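Local coordinates for probable glutamine-binding lipoprotein GlnH (GLNBP) (Mycobacterium tuberculosis, PDB 6H1U) that binds the acidic amino acids aspartate and glutamate and, as a solute-binding lipoprotein, probably delivers them for import, at residues N62-R67 against D209-A214. Residues are numbered along the deposited sequence; the frame is centred on the assembly and turned at random.
Sequences NLFSFR and DDTILA. With ASP (aspartic acid), chain B.
With CG opposite the carbonyl carbon (chi1 -78°), the F64 side chain swings its ring to the first turn of helix 210-219, where T211, its hydroxyl set between backbone N and carbonyl carbon (chi1 46°), turns OG1 to Y235 and leaves CB and CG2 at the ring. F64 CZ lies 3.6 Å from T211 CB, and the two side chains cross at about a right angle. T211 O sits in the ring plane at the edge, 3.8 Å from F64 CE2. Next to this pair L63 CD1 comes 4.3 Å from A214 CB, a loose apolar touch. No hydrogen bond joins the two segments directly. On the ligand side, D209 OD2 accepts a hydrogen bond from N of the bound aspartate (2.7 Å), and I212 lays CD1 3.6 Å from the ligand's OD1. Y235 OH is hydrogen-bonded to both D209 OD2 and T211 OG1, a second shell behind the ligand's amino group. T121, S123, R106, R128, T171 and W191 complete the site, which in family 3 solute-binding proteins lies between two lobes. The contact itself packs behind the pocket wall: F64, which with S65 faces S61 as a classic beta bulge, also touches T121, Y235 of strand 232-240 and L139 of strand 139-148, while T211 packs on A141 of the latter strand.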
loop_
_atom_site.group_PDB
_atom_site.type_symbol
_atom_site.label_atom_id
_atom_site.label_comp_id
_atom_site.label_asym_id
_atom_site.label_seq_id
_atom_site.Cartn_x
_atom_site.Cartn_y
_atom_site.Cartn_z
ATOM N N ASN A 62 8.469 5.790 3.008
ATOM C CA ASN A 62 9.462 5.155 3.869
ATOM C C ASN A 62 9.027 3.750 4.269
ATOM O O ASN A 62 7.848 3.497 4.555
ATOM C CB ASN A 62 9.720 5.997 5.125
ATOM C CG ASN A 62 10.992 5.578 5.836
ATOM O OD1 ASN A 62 11.930 5.096 5.202
ATOM N ND2 ASN A 62 11.023 5.737 7.156
ATOM N N LEU A 63 10.001 2.838 4.269
ATOM C CA LEU A 63 9.928 1.411 4.553
ATOM C C LEU A 63 9.379 0.622 3.380
ATOM O O LEU A 63 9.524 -0.600 3.379
ATOM C CB LEU A 63 9.099 1.064 5.808
ATOM C CG LEU A 63 9.530 1.831 7.067
ATOM C CD1 LEU A 63 8.743 1.350 8.274
ATOM C CD2 LEU A 63 11.033 1.645 7.269
ATOM N N PHE A 64 8.776 1.260 2.366
ATOM C CA PHE A 64 8.118 0.521 1.292
ATOM C C PHE A 64 8.699 0.806 -0.081
ATOM O O PHE A 64 9.010 -0.136 -0.814
ATOM C CB PHE A 64 6.610 0.814 1.317
ATOM C CG PHE A 64 5.920 0.057 2.388
ATOM C CD1 PHE A 64 5.476 -1.239 2.148
ATOM C CD2 PHE A 64 5.820 0.576 3.671
ATOM C CE1 PHE A 64 4.895 -1.971 3.146
ATOM C CE2 PHE A 64 5.236 -0.157 4.684
ATOM C CZ PHE A 64 4.768 -1.444 4.417
ATOM N N SER A 65 8.868 2.078 -0.453
ATOM C CA SER A 65 9.532 2.412 -1.711
ATOM C C SER A 65 10.102 3.824 -1.557
ATOM O O SER A 65 9.353 4.803 -1.614
ATOM C CB SER A 65 8.581 2.296 -2.898
ATOM O OG SER A 65 7.395 3.071 -2.741
ATOM N N PHE A 66 11.411 3.910 -1.356
ATOM C CA PHE A 66 12.023 5.193 -1.037
ATOM C C PHE A 66 13.480 5.138 -1.458
ATOM O O PHE A 66 14.008 4.076 -1.793
ATOM C CB PHE A 66 11.884 5.509 0.461
ATOM C CG PHE A 66 12.684 4.585 1.363
ATOM C CD1 PHE A 66 12.242 3.298 1.636
ATOM C CD2 PHE A 66 13.888 5.005 1.914
ATOM C CE1 PHE A 66 12.985 2.449 2.447
ATOM C CE2 PHE A 66 14.629 4.170 2.726
ATOM C CZ PHE A 66 14.181 2.890 3.000
ATOM N N ARG A 67 14.141 6.292 -1.411
ATOM C CA ARG A 67 15.561 6.356 -1.735
ATOM C C ARG A 67 16.369 6.327 -0.445
ATOM O O ARG A 67 16.206 7.203 0.416
ATOM C CB ARG A 67 15.903 7.597 -2.552
ATOM C CG ARG A 67 17.402 7.727 -2.763
ATOM C CD ARG A 67 17.737 8.566 -3.974
ATOM N NE ARG A 67 17.308 7.924 -5.209
ATOM C CZ ARG A 67 16.325 8.384 -5.973
ATOM N NH1 ARG A 67 15.677 9.486 -5.624
ATOM N NH2 ARG A 67 15.992 7.745 -7.082
ATOM N N ASP A 209 -2.766 3.227 7.095
ATOM C CA ASP A 209 -2.179 1.932 7.437
ATOM C C ASP A 209 -1.088 2.084 8.488
ATOM O O ASP A 209 -0.194 2.923 8.342
ATOM C CB ASP A 209 -1.547 1.293 6.200
ATOM C CG ASP A 209 -2.478 1.215 5.000
ATOM O OD1 ASP A 209 -3.660 1.600 5.072
ATOM O OD2 ASP A 209 -1.985 0.744 3.958
ATOM N N ASP A 210 -1.123 1.220 9.520
ATOM C CA ASP A 210 -0.100 1.302 10.563
ATOM C C ASP A 210 1.302 1.057 10.008
ATOM O O ASP A 210 2.286 1.578 10.549
ATOM C CB ASP A 210 -0.415 0.338 11.721
ATOM C CG ASP A 210 -0.650 -1.119 11.292
ATOM O OD1 ASP A 210 -0.633 -1.474 10.093
ATOM O OD2 ASP A 210 -0.883 -1.936 12.207
ATOM N N THR A 211 1.409 0.270 8.938
ATOM C CA THR A 211 2.672 0.079 8.231
ATOM C C THR A 211 3.223 1.401 7.697
ATOM O O THR A 211 4.403 1.725 7.893
ATOM C CB THR A 211 2.442 -0.892 7.073
ATOM O OG1 THR A 211 1.248 -0.483 6.398
ATOM C CG2 THR A 211 2.260 -2.308 7.581
ATOM N N ILE A 212 2.389 2.153 6.971
ATOM C CA ILE A 212 2.786 3.461 6.454
ATOM C C ILE A 212 3.089 4.414 7.602
ATOM O O ILE A 212 4.086 5.150 7.574
ATOM C CB ILE A 212 1.676 4.019 5.544
ATOM C CG1 ILE A 212 1.490 3.097 4.324
ATOM C CG2 ILE A 212 1.980 5.466 5.138
ATOM C CD1 ILE A 212 0.405 3.571 3.378
ATOM N N LEU A 213 2.237 4.412 8.627
ATOM C CA LEU A 213 2.471 5.279 9.780
ATOM C C LEU A 213 3.802 4.961 10.452
ATOM O O LEU A 213 4.507 5.871 10.912
ATOM C CB LEU A 213 1.327 5.142 10.781
ATOM C CG LEU A 213 -0.046 5.631 10.314
ATOM C CD1 LEU A 213 -1.021 5.529 11.469
ATOM C CD2 LEU A 213 0.055 7.061 9.791
ATOM N N ALA A 214 4.169 3.677 10.515
ATOM C CA ALA A 214 5.445 3.311 11.125
ATOM C C ALA A 214 6.612 3.945 10.382
ATOM O O ALA A 214 7.600 4.364 10.999
ATOM C CB ALA A 214 5.590 1.787 11.161
HETATM N N ASP B . -3.342 0.861 1.602
HETATM C CA ASP B . -4.208 2.028 1.486
HETATM C C ASP B . -4.789 2.123 0.081
HETATM O O ASP B . -5.358 3.153 -0.290
HETATM C CB ASP B . -3.434 3.318 1.839
HETATM C CG ASP B . -2.370 3.663 0.813
HETATM O OD1 ASP B . -1.844 4.796 0.859
HETATM O OD2 ASP B . -2.037 2.807 -0.030
HETATM O OXT ASP B . -4.676 1.149 -0.678
#